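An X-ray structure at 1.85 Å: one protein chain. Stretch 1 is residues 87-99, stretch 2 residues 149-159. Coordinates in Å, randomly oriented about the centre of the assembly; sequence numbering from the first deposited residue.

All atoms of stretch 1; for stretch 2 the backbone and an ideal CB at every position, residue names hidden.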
# COMPACT_ATOMS: atom_id res chain seq x y z
N LEU A 87 -13.02 11.47 -5.98
CA LEU A 87 -12.86 10.41 -4.96
C LEU A 87 -12.10 10.90 -3.72
O LEU A 87 -12.51 10.65 -2.57
CB LEU A 87 -12.13 9.22 -5.57
CG LEU A 87 -12.92 8.46 -6.64
CD1 LEU A 87 -11.97 7.57 -7.40
CD2 LEU A 87 -14.04 7.68 -5.98
N VAL A 88 -11.00 11.60 -3.98
CA VAL A 88 -10.17 12.19 -2.95
C VAL A 88 -11.03 13.07 -2.04
O VAL A 88 -10.96 13.01 -0.81
CB VAL A 88 -9.03 13.01 -3.62
CG1 VAL A 88 -8.41 14.03 -2.69
CG2 VAL A 88 -7.96 12.08 -4.14
N HIS A 89 -11.89 13.87 -2.66
CA HIS A 89 -12.72 14.80 -1.87
C HIS A 89 -13.91 14.17 -1.19
O HIS A 89 -14.32 14.63 -0.11
CB HIS A 89 -13.03 16.05 -2.72
CG HIS A 89 -11.84 16.95 -2.88
ND1 HIS A 89 -11.03 16.92 -4.00
CD2 HIS A 89 -11.27 17.83 -2.02
CE1 HIS A 89 -10.05 17.79 -3.84
NE2 HIS A 89 -10.17 18.35 -2.65
N MET A 90 -14.44 13.06 -1.73
CA MET A 90 -15.41 12.24 -0.96
C MET A 90 -14.77 11.68 0.31
O MET A 90 -15.36 11.72 1.40
CB MET A 90 -15.95 11.07 -1.79
CG MET A 90 -16.75 11.44 -3.03
SD MET A 90 -17.17 9.95 -3.96
CE MET A 90 -18.15 10.58 -5.32
N ALA A 91 -13.56 11.12 0.15
CA ALA A 91 -12.80 10.61 1.28
C ALA A 91 -12.56 11.69 2.35
O ALA A 91 -12.73 11.43 3.55
CB ALA A 91 -11.46 10.07 0.78
N HIS A 92 -12.19 12.89 1.91
CA HIS A 92 -11.93 14.02 2.80
C HIS A 92 -13.21 14.42 3.51
O HIS A 92 -13.21 14.68 4.73
CB HIS A 92 -11.39 15.21 2.02
CG HIS A 92 -11.05 16.41 2.86
ND1 HIS A 92 -10.33 16.33 4.03
CD2 HIS A 92 -11.33 17.73 2.68
CE1 HIS A 92 -10.20 17.54 4.55
NE2 HIS A 92 -10.78 18.41 3.74
N LYS A 93 -14.31 14.43 2.78
CA LYS A 93 -15.61 14.68 3.38
C LYS A 93 -15.93 13.68 4.48
O LYS A 93 -16.58 14.03 5.46
CB LYS A 93 -16.68 14.65 2.30
CG LYS A 93 -18.07 15.09 2.73
CD LYS A 93 -18.90 15.37 1.48
CE LYS A 93 -20.38 15.52 1.80
NZ LYS A 93 -20.63 16.50 2.89
N ALA A 94 -15.47 12.43 4.33
CA ALA A 94 -15.67 11.46 5.38
C ALA A 94 -14.66 11.54 6.56
O ALA A 94 -14.75 10.74 7.48
CB ALA A 94 -15.68 10.06 4.78
N GLY A 95 -13.70 12.45 6.49
CA GLY A 95 -12.69 12.59 7.53
C GLY A 95 -11.46 11.69 7.44
O GLY A 95 -10.73 11.56 8.40
N LEU A 96 -11.22 11.10 6.28
CA LEU A 96 -10.12 10.14 6.10
C LEU A 96 -8.87 10.83 5.57
O LEU A 96 -8.95 11.77 4.78
CB LEU A 96 -10.53 9.03 5.12
CG LEU A 96 -11.77 8.23 5.49
CD1 LEU A 96 -12.31 7.47 4.30
CD2 LEU A 96 -11.46 7.31 6.66
N ILE A 97 -7.72 10.36 6.02
CA ILE A 97 -6.45 10.69 5.39
C ILE A 97 -6.43 9.87 4.09
O ILE A 97 -6.91 8.74 4.06
CB ILE A 97 -5.28 10.33 6.32
CG1 ILE A 97 -5.27 11.31 7.50
CG2 ILE A 97 -3.96 10.39 5.58
CD1 ILE A 97 -4.60 10.79 8.75
N VAL A 98 -5.88 10.44 3.04
CA VAL A 98 -6.00 9.87 1.69
C VAL A 98 -4.64 9.73 1.06
O VAL A 98 -3.87 10.67 1.09
CB VAL A 98 -6.86 10.78 0.78
CG1 VAL A 98 -6.96 10.24 -0.66
CG2 VAL A 98 -8.24 10.99 1.39
N ILE A 99 -4.34 8.56 0.49
CA ILE A 99 -3.14 8.36 -0.30
C ILE A 99 -3.54 8.06 -1.75
O ILE A 99 -4.43 7.24 -1.98
CB ILE A 99 -2.36 7.12 0.23
CG1 ILE A 99 -2.05 7.26 1.70
CG2 ILE A 99 -1.07 6.88 -0.53
CD1 ILE A 99 -1.62 5.95 2.34
N UNK A 149 -3.17 19.94 -9.68
CA UNK A 149 -4.60 19.78 -9.41
C UNK A 149 -4.89 19.92 -7.91
O UNK A 149 -5.92 20.50 -7.51
CB UNK A 149 -5.09 18.42 -9.92
N UNK A 150 -4.00 19.39 -7.08
CA UNK A 150 -4.25 19.25 -5.64
C UNK A 150 -3.49 20.27 -4.78
O UNK A 150 -3.37 20.13 -3.57
CB UNK A 150 -3.87 17.84 -5.19
N UNK A 151 -3.02 21.33 -5.42
CA UNK A 151 -2.18 22.34 -4.78
C UNK A 151 -2.86 23.04 -3.61
O UNK A 151 -2.18 23.51 -2.69
CB UNK A 151 -1.75 23.38 -5.81
N UNK A 152 -4.19 23.07 -3.58
CA UNK A 152 -4.93 23.67 -2.47
C UNK A 152 -5.35 22.68 -1.40
O UNK A 152 -6.01 23.07 -0.43
CB UNK A 152 -6.18 24.38 -3.01
N UNK A 153 -4.99 21.41 -1.57
CA UNK A 153 -5.34 20.39 -0.58
C UNK A 153 -4.15 20.09 0.34
O UNK A 153 -3.05 19.79 -0.13
CB UNK A 153 -5.80 19.11 -1.28
N UNK A 154 -4.43 20.13 1.63
CA UNK A 154 -3.41 20.09 2.67
C UNK A 154 -2.91 18.70 3.02
O UNK A 154 -2.92 17.78 2.17
CB UNK A 154 -3.96 20.75 3.94
N UNK A 155 -2.45 18.55 4.26
CA UNK A 155 -1.61 17.38 4.58
C UNK A 155 -2.40 16.10 4.88
O UNK A 155 -1.81 15.06 5.14
CB UNK A 155 -0.73 17.71 5.78
N UNK A 156 -3.74 16.20 4.89
CA UNK A 156 -4.61 15.04 4.88
C UNK A 156 -4.47 14.25 3.56
O UNK A 156 -4.83 13.09 3.54
CB UNK A 156 -6.06 15.48 5.09
N UNK A 157 -3.94 14.86 2.51
CA UNK A 157 -3.71 14.20 1.21
C UNK A 157 -2.21 13.86 1.06
O UNK A 157 -1.37 14.75 1.04
CB UNK A 157 -4.17 15.10 0.06
N UNK A 158 -1.92 12.56 0.95
CA UNK A 158 -0.56 12.02 0.83
C UNK A 158 -0.35 11.53 -0.60
O UNK A 158 -1.25 10.92 -1.19
CB UNK A 158 -0.32 10.89 1.83
N UNK A 159 0.80 11.84 -1.18
CA UNK A 159 1.17 11.29 -2.47
C UNK A 159 2.15 10.14 -2.24
O UNK A 159 3.15 10.31 -1.53
CB UNK A 159 1.78 12.36 -3.38

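Position 149 has helical backbone angles and an ideal CB with nothing of stretch 1 within 5.5 Å, so stretch 1 sets no preference; it is Arg149, whose guanidinium bonds elsewhere. At 150 the backbone leaves helical geometry and CA-to-CB points sideways. The ideal CB has nothing of stretch 1 within 5.5 Å, so only a long apolar or aromatic side chain could reach Val88 and His89. The residue is Phe150, chi1 m, with CE1 4.1 Å from Val88 CG1 and its ring edge toward His89 CE1.

Positions 151 and 152 are the middle of a type I turn and lie beyond reach of stretch 1, which leaves many residues possible; they are Ala151 and Asn152.

Position 153 closes that turn, its N bonded to the O of 150. Its CB points toward stretch 1, 4.6 Å from His89 NE2, so a short acceptor such as Asp or Asn would suit, and Ser might. Asp153 places OD1 2.7 Å from His89 NE2, near the plane of the imidazole, and accepts a hydrogen bond from it.

Position 154, at phi/psi -82/-153, opens a second type I turn. A CB would have room, yet it is Gly154. At 155 CA-to-CB points away and stretch 1 is indifferent; the residue is Glu155.

At 156 the ideal CB lies 4.5 Å from His92 ND1 and 4.8 Å from Ile97 CA, pointing sideways beside a broad surface made by Val88, His89, His92 and Val98. A large flat side chain could cover it, with Tyr, Phe or Trp all plausible. Trp156, chi1 p, buries 143 Å² here. Its five-membered ring stacks, offset, on the His92 imidazole, with centroids 3.7 Å apart and planes at 8°, while His92 CB lies over the six-membered ring. The indole edge meets Val88 CG1, 3.7 Å from CZ3, and is directed toward the face of His89. The O of 156 accepts a bond from Val98 N (2.9 Å).

The chain then pairs parallel with strand 97-99. At 157 the CB projects to the same sheet face as Val98, with Val88 CG1 5.2 Å away, which favours a branched aliphatic residue. Leu157 brings CD1 to 3.9 Å from Val98 CG1 and 4.0 Å from Val88 CG1.

Position 158 gives its N to Val98 O (2.7 Å), and its CB shares a face with Ile99, 4.0 Å from Ile99 CG1; Val or Ile would fit. Val158 also sets CG2 4.2 Å from Ile97 CG2. At 159 CA-to-CB points away, leaving the choice open; the residue is Phe159.

Stretch 2 149-159: RFANDGEWLVF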
# COMPACT_ATOMS: atom_id res chain seq x y z
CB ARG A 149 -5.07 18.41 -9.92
CG ARG A 149 -6.56 18.21 -9.87
CD ARG A 149 -7.23 19.05 -10.96
NE ARG A 149 -8.57 18.57 -11.02
CZ ARG A 149 -9.21 18.09 -12.06
NH1 ARG A 149 -8.72 18.07 -13.30
NH2 ARG A 149 -10.42 17.66 -11.83
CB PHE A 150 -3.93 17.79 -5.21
CG PHE A 150 -4.84 16.77 -5.84
CD1 PHE A 150 -6.18 16.75 -5.51
CD2 PHE A 150 -4.37 15.85 -6.77
CE1 PHE A 150 -7.04 15.84 -6.09
CE2 PHE A 150 -5.22 14.93 -7.35
CZ PHE A 150 -6.56 14.93 -7.02
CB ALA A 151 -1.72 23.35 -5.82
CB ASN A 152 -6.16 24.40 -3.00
CG ASN A 152 -5.81 25.49 -4.01
OD1 ASN A 152 -4.75 26.13 -3.94
ND2 ASN A 152 -6.71 25.70 -4.95
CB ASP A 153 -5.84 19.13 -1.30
CG ASP A 153 -7.06 19.40 -2.14
OD1 ASP A 153 -8.09 19.75 -1.54
OD2 ASP A 153 -7.01 19.26 -3.37
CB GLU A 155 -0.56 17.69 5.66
CG GLU A 155 -1.07 17.77 7.07
CD GLU A 155 0.06 18.00 8.09
OE1 GLU A 155 1.08 18.69 7.78
OE2 GLU A 155 -0.11 17.50 9.20
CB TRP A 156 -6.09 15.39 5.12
CG TRP A 156 -6.62 16.40 4.17
CD1 TRP A 156 -6.68 17.76 4.35
CD2 TRP A 156 -7.16 16.15 2.86
NE1 TRP A 156 -7.20 18.36 3.24
CE2 TRP A 156 -7.51 17.40 2.31
CE3 TRP A 156 -7.37 14.98 2.10
CZ2 TRP A 156 -8.07 17.53 1.04
CZ3 TRP A 156 -7.93 15.11 0.84
CH2 TRP A 156 -8.27 16.37 0.32
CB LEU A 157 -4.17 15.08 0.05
CG LEU A 157 -3.94 14.55 -1.38
CD1 LEU A 157 -4.64 13.21 -1.55
CD2 LEU A 157 -4.41 15.53 -2.43
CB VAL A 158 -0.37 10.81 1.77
CG1 VAL A 158 1.01 10.16 1.59
CG2 VAL A 158 -0.60 11.17 3.24
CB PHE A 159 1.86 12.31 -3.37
CG PHE A 159 0.99 13.44 -3.84
CD1 PHE A 159 -0.38 13.43 -3.70
CD2 PHE A 159 1.58 14.53 -4.46
CE1 PHE A 159 -1.14 14.49 -4.14
CE2 PHE A 159 0.83 15.60 -4.93
CZ PHE A 159 -0.54 15.58 -4.77
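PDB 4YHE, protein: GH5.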